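Local coordinates for uncharacterized protein (Bacteroides caccae, PDB 4L7A) that is of unknown function but probably acts as a zinc-dependent metallopeptidase of the Peptidase_MA clan, at residues P34-S48 with L83-I97. Sequence-based numbering, arbitrary orientation. Where two conformers were deposited one is given.
Sequences PYNIDFKYRMEHIES and LDFTRACAPKVIHLI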
loop_
_atom_site.group_PDB
_atom_site.type_symbol
_atom_site.label_atom_id
_atom_site.label_comp_id
_atom_site.label_asym_id
_atom_site.label_seq_id
_atom_site.Cartn_x
_atom_site.Cartn_y
_atom_site.Cartn_z
ATOM N N PRO A 34 -0.616 -14.409 -13.054
ATOM C CA PRO A 34 -1.924 -14.185 -12.440
ATOM C C PRO A 34 -2.402 -12.730 -12.495
ATOM O O PRO A 34 -3.610 -12.490 -12.557
ATOM C CB PRO A 34 -1.707 -14.582 -10.974
ATOM C CG PRO A 34 -0.505 -15.370 -10.932
ATOM C CD PRO A 34 0.363 -14.877 -12.065
ATOM N N TYR A 35 -1.479 -11.759 -12.465
ATOM C CA TYR A 35 -1.859 -10.349 -12.258
ATOM C C TYR A 35 -1.386 -9.355 -13.306
ATOM O O TYR A 35 -1.700 -8.167 -13.223
ATOM C CB TYR A 35 -1.285 -9.894 -10.910
ATOM C CG TYR A 35 -1.582 -10.808 -9.768
ATOM C CD1 TYR A 35 -2.884 -10.944 -9.294
ATOM C CD2 TYR A 35 -0.592 -11.500 -9.136
ATOM C CE1 TYR A 35 -3.172 -11.741 -8.271
ATOM C CE2 TYR A 35 -0.868 -12.309 -8.052
ATOM C CZ TYR A 35 -2.160 -12.441 -7.657
ATOM O OH TYR A 35 -2.461 -13.215 -6.597
ATOM N N ASN A 36 -0.597 -9.820 -14.263
ATOM C CA ASN A 36 0.020 -8.938 -15.272
ATOM C C ASN A 36 0.844 -7.816 -14.627
ATOM O O ASN A 36 0.801 -6.682 -15.036
ATOM C CB ASN A 36 -1.031 -8.364 -16.242
ATOM C CG ASN A 36 -1.846 -9.447 -16.913
ATOM O OD1 ASN A 36 -3.040 -9.307 -17.109
ATOM N ND2 ASN A 36 -1.207 -10.540 -17.246
ATOM N N ILE A 37 1.599 -8.151 -13.602
ATOM C CA ILE A 37 2.483 -7.199 -12.943
ATOM C C ILE A 37 3.908 -7.538 -13.293
ATOM O O ILE A 37 4.350 -8.655 -13.150
ATOM C CB ILE A 37 2.333 -7.205 -11.405
ATOM C CG1 ILE A 37 0.928 -6.777 -11.000
ATOM C CG2 ILE A 37 3.346 -6.292 -10.791
ATOM C CD1 ILE A 37 0.584 -7.061 -9.535
ATOM N N ASP A 38 4.657 -6.544 -13.705
ATOM C CA ASP A 38 6.061 -6.753 -13.989
ATOM C C ASP A 38 6.808 -6.351 -12.738
ATOM O O ASP A 38 6.919 -5.158 -12.410
ATOM C CB ASP A 38 6.396 -5.930 -15.240
ATOM C CG ASP A 38 7.815 -6.111 -15.739
ATOM O OD1 ASP A 38 8.548 -7.038 -15.313
ATOM O OD2 ASP A 38 8.206 -5.266 -16.569
ATOM N N PHE A 39 7.357 -7.317 -12.025
ATOM C CA PHE A 39 8.147 -7.048 -10.810
ATOM C C PHE A 39 9.642 -7.065 -11.110
ATOM O O PHE A 39 10.192 -8.099 -11.417
ATOM C CB PHE A 39 7.794 -8.117 -9.792
ATOM C CG PHE A 39 8.322 -7.896 -8.381
ATOM C CD1 PHE A 39 9.655 -8.081 -8.070
ATOM C CD2 PHE A 39 7.434 -7.649 -7.317
ATOM C CE1 PHE A 39 10.091 -7.963 -6.781
ATOM C CE2 PHE A 39 7.879 -7.523 -6.003
ATOM C CZ PHE A 39 9.225 -7.662 -5.751
ATOM N N LYS A 40 10.316 -5.930 -10.993
ATOM C CA LYS A 40 11.717 -5.836 -11.405
ATOM C C LYS A 40 12.658 -5.669 -10.212
ATOM O O LYS A 40 12.425 -4.833 -9.331
ATOM C CB LYS A 40 11.904 -4.673 -12.364
ATOM C CG LYS A 40 11.051 -4.740 -13.612
ATOM C CD LYS A 40 11.611 -3.823 -14.669
ATOM C CE LYS A 40 10.693 -3.712 -15.867
ATOM N NZ LYS A 40 11.234 -2.699 -16.798
ATOM N N TYR A 41 13.701 -6.491 -10.174
ATOM C CA TYR A 41 14.723 -6.376 -9.155
ATOM C C TYR A 41 16.091 -6.160 -9.731
ATOM O O TYR A 41 16.964 -5.645 -9.032
ATOM C CB TYR A 41 14.733 -7.585 -8.258
ATOM C CG TYR A 41 15.193 -8.815 -8.939
ATOM C CD1 TYR A 41 14.332 -9.542 -9.738
ATOM C CD2 TYR A 41 16.496 -9.250 -8.796
ATOM C CE1 TYR A 41 14.771 -10.696 -10.402
ATOM C CE2 TYR A 41 16.950 -10.377 -9.464
ATOM C CZ TYR A 41 16.066 -11.110 -10.248
ATOM O OH TYR A 41 16.531 -12.199 -10.905
ATOM N N ARG A 42 16.285 -6.520 -10.994
ATOM C CA ARG A 42 17.601 -6.417 -11.621
ATOM C C ARG A 42 17.873 -4.943 -11.873
ATOM O O ARG A 42 17.081 -4.257 -12.529
ATOM C CB ARG A 42 17.654 -7.213 -12.923
ATOM C CG ARG A 42 17.628 -8.767 -12.793
ATOM C CD ARG A 42 17.263 -9.372 -14.166
ATOM N NE ARG A 42 17.288 -10.830 -14.249
ATOM C CZ ARG A 42 18.376 -11.547 -14.393
ATOM N NH1 ARG A 42 19.563 -10.969 -14.430
ATOM N NH2 ARG A 42 18.293 -12.860 -14.447
HETATM N N MSE A 43 19.013 -4.481 -11.393
HETATM C CA MSE A 43 19.402 -3.071 -11.533
HETATM C C MSE A 43 19.612 -2.604 -12.980
HETATM O O MSE A 43 19.290 -1.457 -13.336
HETATM C CB MSE A 43 20.674 -2.822 -10.740
HETATM C CG MSE A 43 20.465 -2.981 -9.237
HETATM SE SE MSE A 43 22.149 -3.033 -8.258
HETATM C CE MSE A 43 22.491 -4.995 -8.259
ATOM N N GLU A 44 20.146 -3.500 -13.792
ATOM C CA GLU A 44 20.330 -3.271 -15.216
ATOM C C GLU A 44 19.030 -2.974 -15.959
ATOM O O GLU A 44 19.082 -2.345 -16.989
ATOM C CB GLU A 44 21.014 -4.513 -15.839
ATOM C CG GLU A 44 20.126 -5.793 -15.822
ATOM C CD GLU A 44 20.863 -7.083 -15.477
ATOM O OE1 GLU A 44 21.824 -7.435 -16.190
ATOM O OE2 GLU A 44 20.466 -7.786 -14.522
ATOM N N HIS A 45 17.871 -3.423 -15.464
ATOM C CA HIS A 45 16.553 -3.151 -16.124
ATOM C C HIS A 45 15.755 -1.998 -15.543
ATOM O O HIS A 45 14.657 -1.714 -16.012
ATOM C CB HIS A 45 15.631 -4.382 -16.096
ATOM C CG HIS A 45 16.223 -5.580 -16.761
ATOM N ND1 HIS A 45 15.685 -6.840 -16.643
ATOM C CD2 HIS A 45 17.337 -5.711 -17.517
ATOM C CE1 HIS A 45 16.439 -7.700 -17.305
ATOM N NE2 HIS A 45 17.460 -7.042 -17.828
ATOM N N ILE A 46 16.307 -1.345 -14.533
ATOM C CA ILE A 46 15.634 -0.251 -13.852
ATOM C C ILE A 46 16.330 1.062 -14.199
ATOM O O ILE A 46 17.548 1.220 -14.086
ATOM C CB ILE A 46 15.583 -0.472 -12.294
ATOM C CG1 ILE A 46 14.629 -1.632 -11.975
ATOM C CG2 ILE A 46 15.116 0.794 -11.605
ATOM C CD1 ILE A 46 14.520 -1.998 -10.556
ATOM N N GLU A 47 15.526 2.030 -14.573
ATOM C CA GLU A 47 16.039 3.330 -14.912
ATOM C C GLU A 47 15.313 4.365 -14.036
ATOM O O GLU A 47 14.098 4.502 -14.110
ATOM C CB GLU A 47 15.849 3.530 -16.425
ATOM C CG GLU A 47 15.440 4.900 -16.916
ATOM C CD GLU A 47 15.320 4.913 -18.433
ATOM O OE1 GLU A 47 15.923 4.023 -19.088
ATOM O OE2 GLU A 47 14.616 5.803 -18.969
ATOM N N SER A 48 16.069 5.058 -13.180
ATOM C CA SER A 48 15.527 6.186 -12.419
ATOM C C SER A 48 16.571 7.137 -11.900
ATOM O O SER A 48 17.767 6.925 -12.025
ATOM C CB SER A 48 14.529 5.767 -11.328
ATOM O OG SER A 48 15.056 4.936 -10.350
ATOM N N LEU A 83 -9.923 -12.599 -8.071
ATOM C CA LEU A 83 -8.798 -12.297 -8.910
ATOM C C LEU A 83 -9.101 -11.072 -9.758
ATOM O O LEU A 83 -8.228 -10.204 -9.934
ATOM C CB LEU A 83 -8.436 -13.485 -9.776
ATOM C CG LEU A 83 -7.172 -13.266 -10.595
ATOM C CD1 LEU A 83 -5.944 -13.362 -9.690
ATOM C CD2 LEU A 83 -7.073 -14.274 -11.798
ATOM N N ASP A 84 -10.343 -10.940 -10.190
ATOM C CA ASP A 84 -10.724 -9.818 -11.043
ATOM C C ASP A 84 -10.628 -8.491 -10.349
ATOM O O ASP A 84 -10.191 -7.497 -10.917
ATOM C CB ASP A 84 -12.147 -10.003 -11.554
ATOM C CG ASP A 84 -12.230 -11.074 -12.612
ATOM O OD1 ASP A 84 -11.227 -11.295 -13.285
ATOM O OD2 ASP A 84 -13.278 -11.722 -12.765
ATOM N N PHE A 85 -10.981 -8.483 -9.083
ATOM C CA PHE A 85 -10.837 -7.267 -8.261
ATOM C C PHE A 85 -9.370 -6.901 -8.126
ATOM O O PHE A 85 -8.937 -5.757 -8.375
ATOM C CB PHE A 85 -11.472 -7.522 -6.885
ATOM C CG PHE A 85 -11.124 -6.501 -5.862
ATOM C CD1 PHE A 85 -11.701 -5.247 -5.908
ATOM C CD2 PHE A 85 -10.273 -6.805 -4.838
ATOM C CE1 PHE A 85 -11.402 -4.296 -4.978
ATOM C CE2 PHE A 85 -9.958 -5.850 -3.845
ATOM C CZ PHE A 85 -10.518 -4.592 -3.923
ATOM N N THR A 86 -8.568 -7.887 -7.746
ATOM C CA THR A 86 -7.127 -7.647 -7.569
ATOM C C THR A 86 -6.518 -7.085 -8.812
ATOM O O THR A 86 -5.791 -6.097 -8.749
ATOM C CB THR A 86 -6.391 -8.932 -7.145
ATOM O OG1 THR A 86 -7.087 -9.502 -6.045
ATOM C CG2 THR A 86 -4.946 -8.651 -6.713
ATOM N N ARG A 87 -6.851 -7.680 -9.954
ATOM C CA ARG A 87 -6.332 -7.211 -11.219
ATOM C C ARG A 87 -6.807 -5.817 -11.527
ATOM O O ARG A 87 -6.118 -5.087 -12.211
ATOM C CB ARG A 87 -6.686 -8.173 -12.389
ATOM C CG ARG A 87 -5.889 -9.491 -12.326
ATOM C CD ARG A 87 -6.541 -10.643 -13.126
ATOM N NE ARG A 87 -6.483 -10.343 -14.551
ATOM C CZ ARG A 87 -5.382 -10.434 -15.322
ATOM N NH1 ARG A 87 -4.194 -10.813 -14.837
ATOM N NH2 ARG A 87 -5.460 -10.159 -16.616
ATOM N N ALA A 88 -8.011 -5.448 -11.081
ATOM C CA ALA A 88 -8.568 -4.147 -11.454
ATOM C C ALA A 88 -7.836 -2.961 -10.838
ATOM O O ALA A 88 -7.908 -1.884 -11.378
ATOM C CB ALA A 88 -10.052 -4.055 -11.100
ATOM N N CYS A 89 -7.182 -3.142 -9.695
ATOM C CA CYS A 89 -6.453 -2.055 -9.076
ATOM C C CYS A 89 -4.952 -2.295 -8.918
ATOM O O CYS A 89 -4.346 -1.708 -8.051
ATOM C CB CYS A 89 -7.071 -1.714 -7.727
ATOM S SG CYS A 89 -7.321 -3.069 -6.602
ATOM N N ALA A 90 -4.374 -3.170 -9.737
ATOM C CA ALA A 90 -2.970 -3.519 -9.613
ATOM C C ALA A 90 -2.113 -2.515 -10.317
ATOM O O ALA A 90 -2.522 -1.906 -11.246
ATOM C CB ALA A 90 -2.701 -4.905 -10.186
ATOM N N PRO A 91 -0.905 -2.298 -9.821
ATOM C CA PRO A 91 -0.033 -1.475 -10.608
ATOM C C PRO A 91 0.416 -2.292 -11.826
ATOM O O PRO A 91 0.313 -3.499 -11.819
ATOM C CB PRO A 91 1.166 -1.255 -9.676
ATOM C CG PRO A 91 1.253 -2.499 -8.890
ATOM C CD PRO A 91 -0.193 -3.033 -8.758
ATOM N N LYS A 92 0.982 -1.650 -12.826
ATOM C CA LYS A 92 1.639 -2.385 -13.946
ATOM C C LYS A 92 3.060 -2.848 -13.643
ATOM O O LYS A 92 3.542 -3.851 -14.183
ATOM C CB LYS A 92 1.702 -1.528 -15.225
ATOM C CG LYS A 92 0.358 -0.940 -15.704
ATOM C CD LYS A 92 -0.634 -1.996 -16.233
ATOM C CE LYS A 92 -2.084 -1.781 -15.674
ATOM N NZ LYS A 92 -2.665 -3.120 -15.330
ATOM N N VAL A 93 3.777 -2.075 -12.835
ATOM C CA VAL A 93 5.191 -2.346 -12.571
ATOM C C VAL A 93 5.545 -2.051 -11.117
ATOM O O VAL A 93 5.052 -1.060 -10.540
ATOM C CB VAL A 93 6.081 -1.483 -13.513
ATOM C CG1 VAL A 93 7.556 -1.641 -13.153
ATOM C CG2 VAL A 93 5.891 -1.882 -14.957
ATOM N N ILE A 94 6.321 -2.950 -10.516
ATOM C CA ILE A 94 6.900 -2.778 -9.185
ATOM C C ILE A 94 8.427 -2.850 -9.377
ATOM O O ILE A 94 8.899 -3.749 -10.099
ATOM C CB ILE A 94 6.385 -3.815 -8.205
ATOM C CG1 ILE A 94 4.893 -3.645 -7.969
ATOM C CG2 ILE A 94 7.045 -3.643 -6.862
ATOM C CD1 ILE A 94 4.229 -4.842 -7.327
ATOM N N HIS A 95 9.183 -1.848 -8.893
ATOM C CA HIS A 95 10.662 -1.892 -8.985
ATOM C C HIS A 95 11.165 -1.943 -7.581
ATOM O O HIS A 95 10.659 -1.213 -6.755
ATOM C CB HIS A 95 11.241 -0.603 -9.542
ATOM C CG HIS A 95 11.082 -0.450 -11.011
ATOM N ND1 HIS A 95 11.602 0.628 -11.699
ATOM C CD2 HIS A 95 10.520 -1.253 -11.942
ATOM C CE1 HIS A 95 11.346 0.498 -12.994
ATOM N NE2 HIS A 95 10.692 -0.639 -13.166
ATOM N N LEU A 96 12.146 -2.768 -7.309
ATOM C CA LEU A 96 12.859 -2.712 -6.041
ATOM C C LEU A 96 14.196 -2.067 -6.322
ATOM O O LEU A 96 14.882 -2.439 -7.288
ATOM C CB LEU A 96 13.098 -4.091 -5.457
ATOM C CG LEU A 96 11.913 -4.983 -5.253
ATOM C CD1 LEU A 96 12.327 -6.185 -4.427
ATOM C CD2 LEU A 96 10.810 -4.225 -4.531
ATOM N N ILE A 97 14.547 -1.089 -5.497
ATOM C CA ILE A 97 15.829 -0.416 -5.574
ATOM C C ILE A 97 16.454 -0.412 -4.215
ATOM O O ILE A 97 15.787 -0.187 -3.209
ATOM C CB ILE A 97 15.686 1.024 -6.074
ATOM C CG1 ILE A 97 15.170 1.014 -7.496
ATOM C CG2 ILE A 97 16.982 1.753 -6.056
ATOM C CD1 ILE A 97 14.924 2.478 -8.093
HETATM O O HOH W 1 -1.124 -5.164 -13.648
HETATM O O HOH W 2 17.161 -3.267 -8.382
#
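Ile94 O takes the backbone N-H of Lys40 at 2.8 Å in a nearly straight bond, with the CA-H of Phe39 close beside it. It lies where two parallel strands pair, 38-40 forming the outer edge of a four-stranded mixed sheet beside 93-98. Three more nearly straight backbone bonds alternate between them: Asp38 N to Lys92 O, Ile94 N to Asp38 O and Leu96 N to Lys40 O. Just past strand 38-40, a water sits between Tyr41 O and Leu96 O.

Ahead of the strands, Arg87 NH1 donates to Pro34 O at 2.9 Å, coming from above that carbonyl's plane, and thus ties the C-terminal end of helix 17-35 to helix 83-88. A bend at chi3 (68°) turns the guanidinium toward this acceptor; in one of two conformers of Asn36, OD1 also lies near its edge. A leucine here would probably leave the Pro34 carbonyl without its side-chain donor and weaken the tie between the two helices.

On one face of the sheet, Phe39 CZ meets Leu96 CD1 at 3.7 Å, while its CD2 side touches Ile94 CG2; Tyr31 and Ala66, from helices 17-35 and 59-81, add to this hydrophobic layer. Ile37 extends it, CG2 against Ile94 CD1 and CD1 against Ala90 CB. Near the helix ends, the Tyr35 ring meets Leu83 CD1 and Thr86 CG2, and its hydroxyl is hydrogen-bonded to Asp78, as is Thr86 OG1.

On the other face, the extended aliphatic chain of Lys40 runs alongside His95, CD 3.6 Å from NE2. Ile46, returning after the short 3-10 turn 43-45, covers a face of the same imidazole in a CH-pi contact, its CG1 3.9 Å from the ring centroid and 12° off the normal.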